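PDB 6SLN: RagA protein from Porphyromonas gingivalis, which probably takes up peptides or other nutrients across the outer membrane as a TonB-dependent receptor. Local coordinates for residues 451-463 and 499-511. Residues are numbered along the deposited sequence; the frame is centred on the assembly and turned at random.
With 3PE (1,2-Distearoyl-sn-glycerophosphoethanolamine), chain G; LMT (dodecyl-beta-D-maltoside), chain H.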
loop_
_atom_site.group_PDB
_atom_site.type_symbol
_atom_site.label_atom_id
_atom_site.label_comp_id
_atom_site.label_asym_id
_atom_site.label_seq_id
_atom_site.Cartn_x
_atom_site.Cartn_y
_atom_site.Cartn_z
ATOM N N THR A 451 -19.673 23.100 36.422
ATOM C CA THR A 451 -20.451 23.077 37.657
ATOM C C THR A 451 -21.384 24.285 37.659
ATOM O O THR A 451 -20.952 25.406 37.973
ATOM C CB THR A 451 -19.543 23.084 38.894
ATOM O OG1 THR A 451 -18.420 23.949 38.676
ATOM C CG2 THR A 451 -19.034 21.674 39.185
ATOM N N PRO A 452 -22.665 24.117 37.289
ATOM C CA PRO A 452 -23.559 25.277 37.135
ATOM C C PRO A 452 -24.366 25.634 38.376
ATOM O O PRO A 452 -24.744 26.800 38.546
ATOM C CB PRO A 452 -24.482 24.842 35.991
ATOM C CG PRO A 452 -24.570 23.369 36.131
ATOM C CD PRO A 452 -23.249 22.891 36.715
ATOM N N ILE A 453 -24.678 24.643 39.221
ATOM C CA ILE A 453 -25.307 24.854 40.522
ATOM C C ILE A 453 -24.593 23.961 41.530
ATOM O O ILE A 453 -23.873 23.031 41.159
ATOM C CB ILE A 453 -26.825 24.551 40.517
ATOM C CG1 ILE A 453 -27.057 23.041 40.432
ATOM C CG2 ILE A 453 -27.537 25.289 39.372
ATOM C CD1 ILE A 453 -28.441 22.652 39.961
ATOM N N LYS A 454 -24.790 24.246 42.817
ATOM C CA LYS A 454 -24.078 23.493 43.847
ATOM C C LYS A 454 -24.441 22.021 43.757
ATOM O O LYS A 454 -25.613 21.670 43.601
ATOM C CB LYS A 454 -24.404 24.021 45.242
ATOM C CG LYS A 454 -23.518 23.420 46.338
ATOM C CD LYS A 454 -24.262 22.395 47.208
ATOM C CE LYS A 454 -23.415 21.948 48.411
ATOM N NZ LYS A 454 -23.291 20.458 48.479
ATOM N N GLY A 455 -23.431 21.166 43.842
ATOM C CA GLY A 455 -23.583 19.723 43.709
ATOM C C GLY A 455 -23.536 19.198 42.285
ATOM O O GLY A 455 -22.966 18.133 42.032
ATOM N N LEU A 456 -24.120 19.941 41.346
ATOM C CA LEU A 456 -24.212 19.507 39.956
ATOM C C LEU A 456 -22.871 19.640 39.235
ATOM O O LEU A 456 -22.302 20.733 39.165
ATOM C CB LEU A 456 -25.277 20.316 39.224
ATOM C CG LEU A 456 -25.434 19.825 37.791
ATOM C CD1 LEU A 456 -25.604 18.315 37.789
ATOM C CD2 LEU A 456 -26.605 20.500 37.108
ATOM N N THR A 457 -22.387 18.537 38.667
ATOM C CA THR A 457 -21.192 18.542 37.834
ATOM C C THR A 457 -21.504 17.812 36.534
ATOM O O THR A 457 -21.989 16.675 36.560
ATOM C CB THR A 457 -20.016 17.889 38.559
ATOM O OG1 THR A 457 -19.792 18.578 39.791
ATOM C CG2 THR A 457 -18.751 17.968 37.715
ATOM N N LEU A 458 -21.250 18.475 35.402
ATOM C CA LEU A 458 -21.457 17.911 34.070
ATOM C C LEU A 458 -20.094 17.787 33.405
ATOM O O LEU A 458 -19.475 18.801 33.073
ATOM C CB LEU A 458 -22.374 18.798 33.230
ATOM C CG LEU A 458 -23.527 19.469 33.970
ATOM C CD1 LEU A 458 -24.268 20.397 33.049
ATOM C CD2 LEU A 458 -24.465 18.417 34.498
ATOM N N LYS A 459 -19.629 16.559 33.199
ATOM C CA LYS A 459 -18.328 16.336 32.586
ATOM C C LYS A 459 -18.501 15.821 31.167
ATOM O O LYS A 459 -19.067 14.743 30.952
ATOM C CB LYS A 459 -17.479 15.367 33.400
ATOM C CG LYS A 459 -16.026 15.409 32.982
ATOM C CD LYS A 459 -15.119 14.823 34.051
ATOM C CE LYS A 459 -13.997 13.986 33.437
ATOM N NZ LYS A 459 -13.056 13.493 34.484
ATOM N N ALA A 460 -18.005 16.593 30.208
ATOM C CA ALA A 460 -17.849 16.145 28.836
ATOM C C ALA A 460 -16.381 15.788 28.619
ATOM O O ALA A 460 -15.490 16.555 28.994
ATOM C CB ALA A 460 -18.300 17.228 27.853
ATOM N N GLN A 461 -16.131 14.621 28.032
ATOM C CA GLN A 461 -14.774 14.157 27.794
ATOM C C GLN A 461 -14.724 13.447 26.448
ATOM O O GLN A 461 -15.636 12.696 26.094
ATOM C CB GLN A 461 -14.286 13.236 28.923
ATOM C CG GLN A 461 -12.987 12.514 28.592
ATOM C CD GLN A 461 -12.110 12.274 29.801
ATOM O OE1 GLN A 461 -11.071 12.919 29.961
ATOM N NE2 GLN A 461 -12.513 11.336 30.655
ATOM N N ALA A 462 -13.667 13.708 25.687
ATOM C CA ALA A 462 -13.623 13.202 24.329
ATOM C C ALA A 462 -12.168 12.992 23.965
ATOM O O ALA A 462 -11.294 13.758 24.385
ATOM C CB ALA A 462 -14.318 14.156 23.337
ATOM N N GLY A 463 -11.916 11.945 23.196
ATOM C CA GLY A 463 -10.563 11.608 22.817
ATOM C C GLY A 463 -10.550 10.747 21.579
ATOM O O GLY A 463 -11.515 10.037 21.282
ATOM N N LYS A 499 -12.150 6.333 18.598
ATOM C CA LYS A 499 -12.773 7.525 19.153
ATOM C C LYS A 499 -13.588 7.167 20.381
ATOM O O LYS A 499 -14.091 6.048 20.517
ATOM C CB LYS A 499 -13.684 8.219 18.141
ATOM C CG LYS A 499 -13.032 8.611 16.841
ATOM C CD LYS A 499 -14.080 9.040 15.839
ATOM C CE LYS A 499 -13.730 8.550 14.443
ATOM N NZ LYS A 499 -14.856 8.808 13.504
ATOM N N SER A 500 -13.737 8.140 21.270
ATOM C CA SER A 500 -14.441 7.861 22.507
ATOM C C SER A 500 -14.986 9.149 23.104
ATOM O O SER A 500 -14.243 10.126 23.268
ATOM C CB SER A 500 -13.516 7.170 23.498
ATOM O OG SER A 500 -13.912 7.388 24.848
ATOM N N PHE A 501 -16.279 9.143 23.445
ATOM C CA PHE A 501 -16.922 10.258 24.118
ATOM C C PHE A 501 -17.672 9.745 25.337
ATOM O O PHE A 501 -18.406 8.757 25.244
ATOM C CB PHE A 501 -17.883 10.995 23.187
ATOM C CG PHE A 501 -17.354 11.180 21.800
ATOM C CD1 PHE A 501 -17.466 10.162 20.872
ATOM C CD2 PHE A 501 -16.768 12.371 21.418
ATOM C CE1 PHE A 501 -16.990 10.312 19.608
ATOM C CE2 PHE A 501 -16.301 12.532 20.142
ATOM C CZ PHE A 501 -16.408 11.494 19.235
ATOM N N THR A 502 -17.495 10.429 26.470
ATOM C CA THR A 502 -18.171 10.103 27.715
ATOM C C THR A 502 -18.752 11.374 28.313
ATOM O O THR A 502 -18.029 12.350 28.531
ATOM C CB THR A 502 -17.227 9.447 28.724
ATOM O OG1 THR A 502 -16.736 8.217 28.184
ATOM C CG2 THR A 502 -17.978 9.164 30.034
ATOM N N ASN A 503 -20.050 11.345 28.607
ATOM C CA ASN A 503 -20.776 12.529 29.041
ATOM C C ASN A 503 -21.600 12.173 30.268
ATOM O O ASN A 503 -22.466 11.293 30.205
ATOM C CB ASN A 503 -21.654 13.054 27.903
ATOM C CG ASN A 503 -20.827 13.580 26.748
ATOM O OD1 ASN A 503 -20.081 14.547 26.906
ATOM N ND2 ASN A 503 -20.931 12.936 25.590
ATOM N N THR A 504 -21.327 12.845 31.387
ATOM C CA THR A 504 -21.916 12.462 32.659
ATOM C C THR A 504 -22.406 13.679 33.417
ATOM O O THR A 504 -21.755 14.725 33.430
ATOM C CB THR A 504 -20.917 11.706 33.551
ATOM O OG1 THR A 504 -19.787 12.545 33.832
ATOM C CG2 THR A 504 -20.455 10.423 32.872
ATOM N N ALA A 505 -23.540 13.510 34.081
ATOM C CA ALA A 505 -24.097 14.514 34.974
ATOM C C ALA A 505 -24.170 13.892 36.357
ATOM O O ALA A 505 -24.741 12.807 36.521
ATOM C CB ALA A 505 -25.474 14.969 34.499
ATOM N N GLU A 506 -23.554 14.547 37.337
ATOM C CA GLU A 506 -23.511 14.049 38.703
ATOM C C GLU A 506 -24.116 15.101 39.615
ATOM O O GLU A 506 -23.715 16.269 39.571
ATOM C CB GLU A 506 -22.079 13.716 39.157
ATOM C CG GLU A 506 -22.012 13.122 40.563
ATOM C CD GLU A 506 -20.600 13.019 41.110
ATOM O OE1 GLU A 506 -20.048 14.060 41.529
ATOM O OE2 GLU A 506 -20.049 11.894 41.131
ATOM N N TYR A 507 -25.078 14.688 40.430
ATOM C CA TYR A 507 -25.701 15.563 41.406
ATOM C C TYR A 507 -25.501 14.961 42.787
ATOM O O TYR A 507 -25.970 13.852 43.056
ATOM C CB TYR A 507 -27.184 15.753 41.103
ATOM C CG TYR A 507 -27.824 16.833 41.929
ATOM C CD1 TYR A 507 -27.154 18.020 42.179
ATOM C CD2 TYR A 507 -29.096 16.664 42.476
ATOM C CE1 TYR A 507 -27.732 19.009 42.943
ATOM C CE2 TYR A 507 -29.676 17.647 43.237
ATOM C CZ TYR A 507 -28.986 18.817 43.468
ATOM O OH TYR A 507 -29.542 19.813 44.225
ATOM N N LYS A 508 -24.762 15.673 43.633
ATOM C CA LYS A 508 -24.606 15.352 45.043
ATOM C C LYS A 508 -25.423 16.357 45.839
ATOM O O LYS A 508 -25.326 17.566 45.600
ATOM C CB LYS A 508 -23.140 15.432 45.477
ATOM C CG LYS A 508 -22.237 14.339 44.943
ATOM C CD LYS A 508 -20.850 14.401 45.582
ATOM C CE LYS A 508 -19.924 15.361 44.836
ATOM N NZ LYS A 508 -19.245 14.716 43.671
ATOM N N PHE A 509 -26.219 15.872 46.781
ATOM C CA PHE A 509 -26.910 16.786 47.670
ATOM C C PHE A 509 -27.081 16.126 49.027
ATOM O O PHE A 509 -27.390 14.934 49.114
ATOM C CB PHE A 509 -28.263 17.213 47.089
ATOM C CG PHE A 509 -29.306 16.125 47.085
ATOM C CD1 PHE A 509 -29.367 15.207 46.045
ATOM C CD2 PHE A 509 -30.241 16.034 48.108
ATOM C CE1 PHE A 509 -30.335 14.208 46.034
ATOM C CE2 PHE A 509 -31.205 15.041 48.099
ATOM C CZ PHE A 509 -31.248 14.126 47.057
ATOM N N SER A 510 -26.847 16.904 50.080
ATOM C CA SER A 510 -27.084 16.456 51.441
ATOM C C SER A 510 -28.506 16.838 51.812
ATOM O O SER A 510 -28.886 18.012 51.715
ATOM C CB SER A 510 -26.082 17.081 52.409
ATOM O OG SER A 510 -25.942 16.308 53.589
ATOM N N ILE A 511 -29.297 15.848 52.223
ATOM C CA ILE A 511 -30.693 16.089 52.546
ATOM C C ILE A 511 -30.977 16.041 54.047
ATOM O O ILE A 511 -32.125 16.280 54.441
ATOM C CB ILE A 511 -31.608 15.121 51.757
ATOM C CG1 ILE A 511 -32.980 15.768 51.526
ATOM C CG2 ILE A 511 -31.715 13.773 52.434
ATOM C CD1 ILE A 511 -32.917 17.144 50.900
HETATM C C1 3PE G . -24.053 7.831 17.538
HETATM C C2 3PE G . -23.737 8.945 18.513
HETATM C C3 3PE G . -24.397 8.632 19.868
HETATM O O31 3PE G . -24.226 9.698 20.764
HETATM O O32 3PE G . -26.433 9.831 21.146
HETATM C C31 3PE G . -25.379 10.365 21.216
HETATM C C32 3PE G . -25.284 11.794 21.782
HETATM C C33 3PE G . -25.397 11.865 23.308
HETATM C C34 3PE G . -25.526 13.324 23.760
HETATM C C35 3PE G . -24.221 13.880 24.346
HETATM C C36 3PE G . -24.532 14.791 25.537
HETATM C C37 3PE G . -23.465 15.876 25.716
HETATM C C38 3PE G . -23.817 16.729 26.940
HETATM C C39 3PE G . -22.667 17.678 27.254
HETATM C C3A 3PE G . -22.797 18.222 28.675
HETATM C C3B 3PE G . -21.414 18.598 29.214
HETATM O O21 3PE G . -22.329 8.984 18.548
HETATM O O22 3PE G . -21.512 10.860 17.634
HETATM C C21 3PE G . -21.759 10.270 18.623
HETATM C C22 3PE G . -21.432 10.921 19.970
HETATM C C23 3PE G . -20.805 12.308 19.791
HETATM C C24 3PE G . -21.379 13.218 20.882
HETATM C C25 3PE G . -20.296 13.891 21.731
HETATM C C26 3PE G . -20.870 15.151 22.398
HETATM C C27 3PE G . -19.734 15.979 23.004
HETATM C C28 3PE G . -20.260 17.245 23.690
HETATM C C29 3PE G . -19.122 18.006 24.389
HETATM C C2A 3PE G . -19.306 19.527 24.306
HETATM C C2B 3PE G . -18.956 20.275 25.611
HETATM C C2C 3PE G . -18.229 21.597 25.284
HETATM C C2D 3PE G . -17.914 22.473 26.515
HETATM C C1B LMT H . -21.425 5.935 11.692
HETATM C C2B LMT H . -20.134 5.350 10.983
HETATM C C3B LMT H . -20.421 4.767 9.577
HETATM C C4B LMT H . -21.654 3.850 9.690
HETATM C C5B LMT H . -22.778 4.845 10.016
HETATM C C6B LMT H . -24.170 4.276 9.701
HETATM O O1B LMT H . -21.523 7.334 11.581
HETATM O O2B LMT H . -19.150 6.315 10.929
HETATM O O3B LMT H . -19.324 4.162 9.016
HETATM O "O4'" LMT H . -21.904 3.160 8.523
HETATM O O5B LMT H . -22.654 5.302 11.355
HETATM O O6B LMT H . -24.884 5.152 8.889
HETATM C "C1'" LMT H . -20.593 10.801 13.382
HETATM C "C2'" LMT H . -19.971 9.594 14.115
HETATM C "C3'" LMT H . -20.082 8.433 13.111
HETATM C "C4'" LMT H . -21.549 8.081 12.791
HETATM C "C5'" LMT H . -22.406 9.389 12.577
HETATM C "C6'" LMT H . -23.905 9.180 12.801
HETATM O "O1'" LMT H . -20.358 12.061 13.943
HETATM O "O2'" LMT H . -18.626 9.769 14.387
HETATM O "O3'" LMT H . -19.388 7.328 13.554
HETATM O "O5'" LMT H . -22.008 10.566 13.307
HETATM O "O6'" LMT H . -24.146 7.832 13.115
HETATM C C1 LMT H . -19.819 12.225 15.266
HETATM C C2 LMT H . -18.931 13.458 15.224
HETATM C C3 LMT H . -18.022 13.689 16.406
HETATM C C4 LMT H . -17.812 15.182 16.645
HETATM C C5 LMT H . -17.880 15.514 18.116
HETATM C C6 LMT H . -16.832 16.493 18.594
HETATM C C7 LMT H . -16.803 16.466 20.109
HETATM C C8 LMT H . -15.854 17.483 20.707
HETATM C C9 LMT H . -15.829 17.380 22.222
HETATM C C10 LMT H . -14.962 18.432 22.888
HETATM C C11 LMT H . -14.765 18.089 24.351
HETATM C C12 LMT H . -14.158 19.195 25.158
#
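Two neighbouring strands of the TonB-dependent receptor beta-barrel, joined as a hairpin, pair here through Thr457 to Gly463 and Ser500 to Glu506. The axes of segments 456-463 and 499-510 run antiparallel (166°) and come within 4.7 Å. Thr457 with Glu506, Lys459 with Thr504, Gln461 with Thr502 and Gly463 with Ser500 are hydrogen-bonded pairs; at the first of these, Thr457 N to Glu506 O and Glu506 N to Thr457 O are both 2.8 Å.

Alternation then sorts the side chains. Leu458, Ala460, Ala462, Phe501, Asn503 and Ala505 share the face that meets lipid and detergent, as contacts of Ala460, Phe501 and Asn503 with the phospholipid, and of Ala462 and Phe501 with the detergent, attest, whereas Lys459, Gln461, Thr502 and Thr504 lie on the reverse face. There Thr502 OG1 is hydrogen-bonded to Glu524 of the next strand.

On the lipid side, Leu458 CD2 lies against Ala505 CB at 3.6 Å. A chi1 of -41° sets Phe501 CG beside the backbone N and stands the ring where phospholipid acyl carbon C23 covers the centre of one face, 4.0 Å above the plane. The same ring meets Ala462 CB obliquely through CD2, at 3.6 Å. The Asn503 amide divides its two ends: OD1 approaches Ala460 CB to 3.4 Å, while ND2, in a weak hydrogen bond with His523 of strand 515-540, touches phospholipid C35 at 3.6 Å.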